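Local coordinates for N-alpha-acetyltransferase 35, NatC auxiliary subunit (Saccharomyces cerevisiae, PDB 6YGA), which serves as the auxiliary subunit of the NatC N-terminal acetyltransferase, which acetylates the N-terminal methionine of the L-A virus Gag protein, at residues I228-V231 with H232-D235; N189-Q193 with D194-N198. All blocks are in the same frame, centred on the assembly; numbering follows the deposited sequence.

Contact 1 of 2, residues I228-V231 with H232-D235; sequences ICLV and HLED
His-232 lies alongside Ile-228, one helical turn further on, and its imidazole ring carries most of the side-chain contact. At the root, CB of His-232 is 3.5 Å from the carbonyl O of Cys-229. The ring then leans back along the preceding turn: chi1 of -87° turns its CD2 edge toward Ile-228 O, which lies near the ring plane, 3.1 Å from CD2, and which CG faces as well. The same CD2 is 3.7 Å from Ile-228 CG2, a methyl that also meets the ring edge in plane. NE2 looks past this methyl, 4.1 Å from Ile-228 CG2, toward Ile-197 of helix 193-209. On the other flank, ND1 donates to Asp-235 OD2 over 2.8 Å with an N-H...O angle of 162°. The acceptor lies practically in the ring plane and uses its syn lone pair, so the bond helps to fix the ring's rotation. This is a His-carboxylate pair between residues three apart in sequence.

In the backbone, His-232 N donates to Ile-228 O (3.2 Å), with a weak bond to Cys-229 O. Leu-233 N reaches Leu-230 O at 3.3 Å, an i to i-3 bond that marks the tightening of the helix at its end. Leu-230 CD2 and Leu-233 CD1 pack together at 4.2 Å.

Around this turn, Ile-228 and Val-231 rest on helix 193-209, Cys-229 and Leu-233 on helix 245-260, and Leu-230 on helix 298-311, while Glu-234 bonds Tyr-157 of helix 142-167 and the His-232 ring stacks on His-246.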
loop_
_atom_site.group_PDB
_atom_site.type_symbol
_atom_site.label_atom_id
_atom_site.label_comp_id
_atom_site.label_asym_id
_atom_site.label_seq_id
_atom_site.Cartn_x
_atom_site.Cartn_y
_atom_site.Cartn_z
ATOM N N ILE B 228 -29.191 -0.653 -6.907
ATOM C CA ILE B 228 -29.941 -0.361 -5.686
ATOM C C ILE B 228 -29.194 -0.880 -4.462
ATOM O O ILE B 228 -29.118 -0.204 -3.429
ATOM C CB ILE B 228 -31.361 -0.952 -5.778
ATOM C CG1 ILE B 228 -32.192 -0.174 -6.801
ATOM C CG2 ILE B 228 -32.036 -0.960 -4.412
ATOM C CD1 ILE B 228 -33.615 -0.664 -6.940
ATOM N N CYS B 229 -28.622 -2.082 -4.562
ATOM C CA CYS B 229 -27.874 -2.640 -3.440
ATOM C C CYS B 229 -26.631 -1.813 -3.134
ATOM O O CYS B 229 -26.285 -1.616 -1.963
ATOM C CB CYS B 229 -27.494 -4.089 -3.734
ATOM S SG CYS B 229 -28.904 -5.202 -3.928
ATOM N N LEU B 230 -25.943 -1.325 -4.169
ATOM C CA LEU B 230 -24.747 -0.519 -3.937
ATOM C C LEU B 230 -25.099 0.805 -3.273
ATOM O O LEU B 230 -24.326 1.323 -2.458
ATOM C CB LEU B 230 -24.003 -0.279 -5.254
ATOM C CG LEU B 230 -23.447 -1.512 -5.974
ATOM C CD1 LEU B 230 -23.016 -1.170 -7.397
ATOM C CD2 LEU B 230 -22.290 -2.107 -5.192
ATOM N N VAL B 231 -26.260 1.371 -3.615
ATOM C CA VAL B 231 -26.706 2.606 -2.980
ATOM C C VAL B 231 -27.018 2.371 -1.506
ATOM O O VAL B 231 -26.870 3.278 -0.677
ATOM C CB VAL B 231 -27.920 3.172 -3.741
ATOM C CG1 VAL B 231 -28.472 4.400 -3.039
ATOM C CG2 VAL B 231 -27.530 3.505 -5.172
ATOM N N HIS B 232 -27.421 1.156 -1.149
ATOM C CA HIS B 232 -27.759 0.829 0.228
ATOM C C HIS B 232 -26.543 0.559 1.103
ATOM O O HIS B 232 -26.717 0.251 2.286
ATOM C CB HIS B 232 -28.683 -0.387 0.267
ATOM C CG HIS B 232 -30.134 -0.047 0.136
ATOM N ND1 HIS B 232 -30.876 0.453 1.183
ATOM C CD2 HIS B 232 -30.980 -0.141 -0.916
ATOM C CE1 HIS B 232 -32.118 0.656 0.782
ATOM N NE2 HIS B 232 -32.209 0.303 -0.488
ATOM N N LEU B 233 -25.327 0.656 0.563
ATOM C CA LEU B 233 -24.151 0.344 1.369
ATOM C C LEU B 233 -23.915 1.388 2.450
ATOM O O LEU B 233 -23.267 1.095 3.460
ATOM C CB LEU B 233 -22.910 0.212 0.488
ATOM C CG LEU B 233 -22.777 -1.094 -0.299
ATOM C CD1 LEU B 233 -21.534 -1.069 -1.182
ATOM C CD2 LEU B 233 -22.744 -2.279 0.649
ATOM N N GLU B 234 -24.428 2.605 2.264
ATOM C CA GLU B 234 -24.242 3.636 3.275
ATOM C C GLU B 234 -25.052 3.370 4.538
ATOM O O GLU B 234 -24.808 4.025 5.558
ATOM C CB GLU B 234 -24.601 5.008 2.702
ATOM C CG GLU B 234 -26.085 5.249 2.542
ATOM C CD GLU B 234 -26.406 6.699 2.248
ATOM O OE1 GLU B 234 -25.519 7.413 1.733
ATOM O OE2 GLU B 234 -27.542 7.128 2.542
ATOM N N ASP B 235 -25.994 2.421 4.502
ATOM C CA ASP B 235 -26.788 2.117 5.690
ATOM C C ASP B 235 -25.916 1.617 6.837
ATOM O O ASP B 235 -26.260 1.812 8.007
ATOM C CB ASP B 235 -27.868 1.078 5.366
ATOM C CG ASP B 235 -28.846 1.547 4.298
ATOM O OD1 ASP B 235 -29.033 2.771 4.134
ATOM O OD2 ASP B 235 -29.437 0.678 3.623
#

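Contact 2 of 2, residues N189-Q193 with D194-N198; sequences NLPGQ and DVVIN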
loop_
_atom_site.group_PDB
_atom_site.type_symbol
_atom_site.label_atom_id
_atom_site.label_comp_id
_atom_site.label_asym_id
_atom_site.label_seq_id
_atom_site.Cartn_x
_atom_site.Cartn_y
_atom_site.Cartn_z
ATOM N N ASN B 189 -26.307 19.499 -4.173
ATOM C CA ASN B 189 -27.207 19.373 -5.316
ATOM C C ASN B 189 -27.559 17.920 -5.611
ATOM O O ASN B 189 -28.671 17.641 -6.076
ATOM C CB ASN B 189 -26.588 20.029 -6.549
ATOM C CG ASN B 189 -26.390 21.525 -6.383
ATOM O OD1 ASN B 189 -27.123 22.184 -5.647
ATOM N ND2 ASN B 189 -25.399 22.070 -7.080
ATOM N N LEU B 190 -26.645 16.993 -5.362
ATOM C CA LEU B 190 -26.927 15.586 -5.617
ATOM C C LEU B 190 -28.008 15.101 -4.656
ATOM O O LEU B 190 -27.911 15.348 -3.447
ATOM C CB LEU B 190 -25.658 14.750 -5.470
ATOM C CG LEU B 190 -25.660 13.379 -6.151
ATOM C CD1 LEU B 190 -24.272 13.023 -6.661
ATOM C CD2 LEU B 190 -26.172 12.302 -5.213
ATOM N N PRO B 191 -29.041 14.418 -5.143
ATOM C CA PRO B 191 -30.185 14.086 -4.287
ATOM C C PRO B 191 -29.824 13.069 -3.216
ATOM O O PRO B 191 -28.783 12.406 -3.254
ATOM C CB PRO B 191 -31.210 13.516 -5.273
ATOM C CG PRO B 191 -30.390 12.994 -6.400
ATOM C CD PRO B 191 -29.228 13.939 -6.523
ATOM N N GLY B 192 -30.724 12.953 -2.239
ATOM C CA GLY B 192 -30.544 12.032 -1.139
ATOM C C GLY B 192 -30.822 10.594 -1.531
ATOM O O GLY B 192 -31.209 10.282 -2.657
ATOM N N GLN B 193 -30.623 9.700 -0.559
ATOM C CA GLN B 193 -30.741 8.271 -0.833
ATOM C C GLN B 193 -32.157 7.894 -1.248
ATOM O O GLN B 193 -32.347 7.062 -2.144
ATOM C CB GLN B 193 -30.315 7.465 0.394
ATOM C CG GLN B 193 -30.193 5.972 0.141
ATOM C CD GLN B 193 -30.161 5.167 1.425
ATOM O OE1 GLN B 193 -30.970 5.382 2.328
ATOM N NE2 GLN B 193 -29.223 4.232 1.512
ATOM N N ASP B 194 -33.166 8.494 -0.611
ATOM C CA ASP B 194 -34.547 8.135 -0.916
ATOM C C ASP B 194 -34.888 8.429 -2.372
ATOM O O ASP B 194 -35.556 7.627 -3.035
ATOM C CB ASP B 194 -35.501 8.879 0.019
ATOM C CG ASP B 194 -35.235 8.580 1.482
ATOM O OD1 ASP B 194 -34.868 7.428 1.800
ATOM O OD2 ASP B 194 -35.393 9.496 2.315
ATOM N N VAL B 195 -34.425 9.569 -2.889
ATOM C CA VAL B 195 -34.706 9.928 -4.277
ATOM C C VAL B 195 -34.035 8.948 -5.230
ATOM O O VAL B 195 -34.630 8.523 -6.228
ATOM C CB VAL B 195 -34.265 11.378 -4.548
ATOM C CG1 VAL B 195 -34.516 11.752 -6.003
ATOM C CG2 VAL B 195 -34.993 12.336 -3.615
ATOM N N VAL B 196 -32.793 8.561 -4.929
ATOM C CA VAL B 196 -32.057 7.659 -5.810
ATOM C C VAL B 196 -32.711 6.282 -5.847
ATOM O O VAL B 196 -32.868 5.685 -6.918
ATOM C CB VAL B 196 -30.583 7.579 -5.368
ATOM C CG1 VAL B 196 -29.813 6.601 -6.239
ATOM C CG2 VAL B 196 -29.943 8.960 -5.418
ATOM N N ILE B 197 -33.109 5.757 -4.685
ATOM C CA ILE B 197 -33.739 4.440 -4.649
ATOM C C ILE B 197 -35.095 4.476 -5.342
ATOM O O ILE B 197 -35.458 3.546 -6.072
ATOM C CB ILE B 197 -33.854 3.943 -3.197
ATOM C CG1 ILE B 197 -32.470 3.837 -2.563
ATOM C CG2 ILE B 197 -34.553 2.593 -3.140
ATOM C CD1 ILE B 197 -32.516 3.537 -1.088
ATOM N N ASN B 198 -35.862 5.550 -5.132
ATOM C CA ASN B 198 -37.143 5.684 -5.817
ATOM C C ASN B 198 -36.953 5.792 -7.325
ATOM O O ASN B 198 -37.710 5.193 -8.097
ATOM C CB ASN B 198 -37.906 6.897 -5.283
ATOM C CG ASN B 198 -38.412 6.692 -3.865
ATOM O OD1 ASN B 198 -38.503 5.564 -3.382
ATOM N ND2 ASN B 198 -38.754 7.788 -3.196
#
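The Gln-193 amide has the terminal methyl of Ile-197 on one side of its plane, over CG rather than CD: Ile-197 CD1 is 3.6 Å from Gln-193 CG and 3.8 Å from Gln-193 CD. The two side chains run side by side. Gln-193 has CG anti to its own N (chi1 -171°) and continues extended, which carries the amide past the isoleucine. Its NE2 is hydrogen-bonded to Asp-235 OD1, with a weak second bond to Val-231 O, so its polar end bridges the start of helix 235-238 and, weakly, the last turn of helix 215-231. The ring of Pro-191, puckered C-gamma endo, touches at its CB and CG. Pro-191 CB is 3.8 Å from both Val-195 CB and Val-195 CG1, and its CG is 4.2 Å from Val-196 CG2, crossing that side chain at about a right angle.

Gly-192 is the N-cap of helix 193-209. Pro-191, just before the cap, meets Val-196, the fourth residue of the helix, which matches the spacing of a hydrophobic staple. The cap glycine contributes only backbone: Val-196 N donates to Gly-192 O over 3.3 Å, with an N-H...O angle of 160°. Ile-197 N follows with a shorter bond to Gln-193 O, 3.0 Å at 168°. Asp-194, in the first turn, places a carboxylate where the helix dipole would probably favour it. Inward from this exposed turn, Val-196 packs on Tyr-157 of helix 142-167 and on Val-231 of helix 215-231.

How the contacts relate
From the N terminus, contact 2 comes first, where the loop following helix 142-167 turns into helix 193-209. The chain runs down that helix, reverses, and returns along helix 215-231 to contact 1, at the passage toward helix 235-238. The two contacts are in series, neither nested nor crossed, and each closes only a local turn. The return leaves the centres of contact 1 and contact 2 about 12 Å apart, with the start of one helix beside the finish of the next. Among the approaches that tie them, next to the Gln-193 amide already joined to Asp-235, is the packing of Ile-197 CD1 on His-232 NE2 at 3.3 Å. Tyr-157 of helix 142-167 touches both contacts.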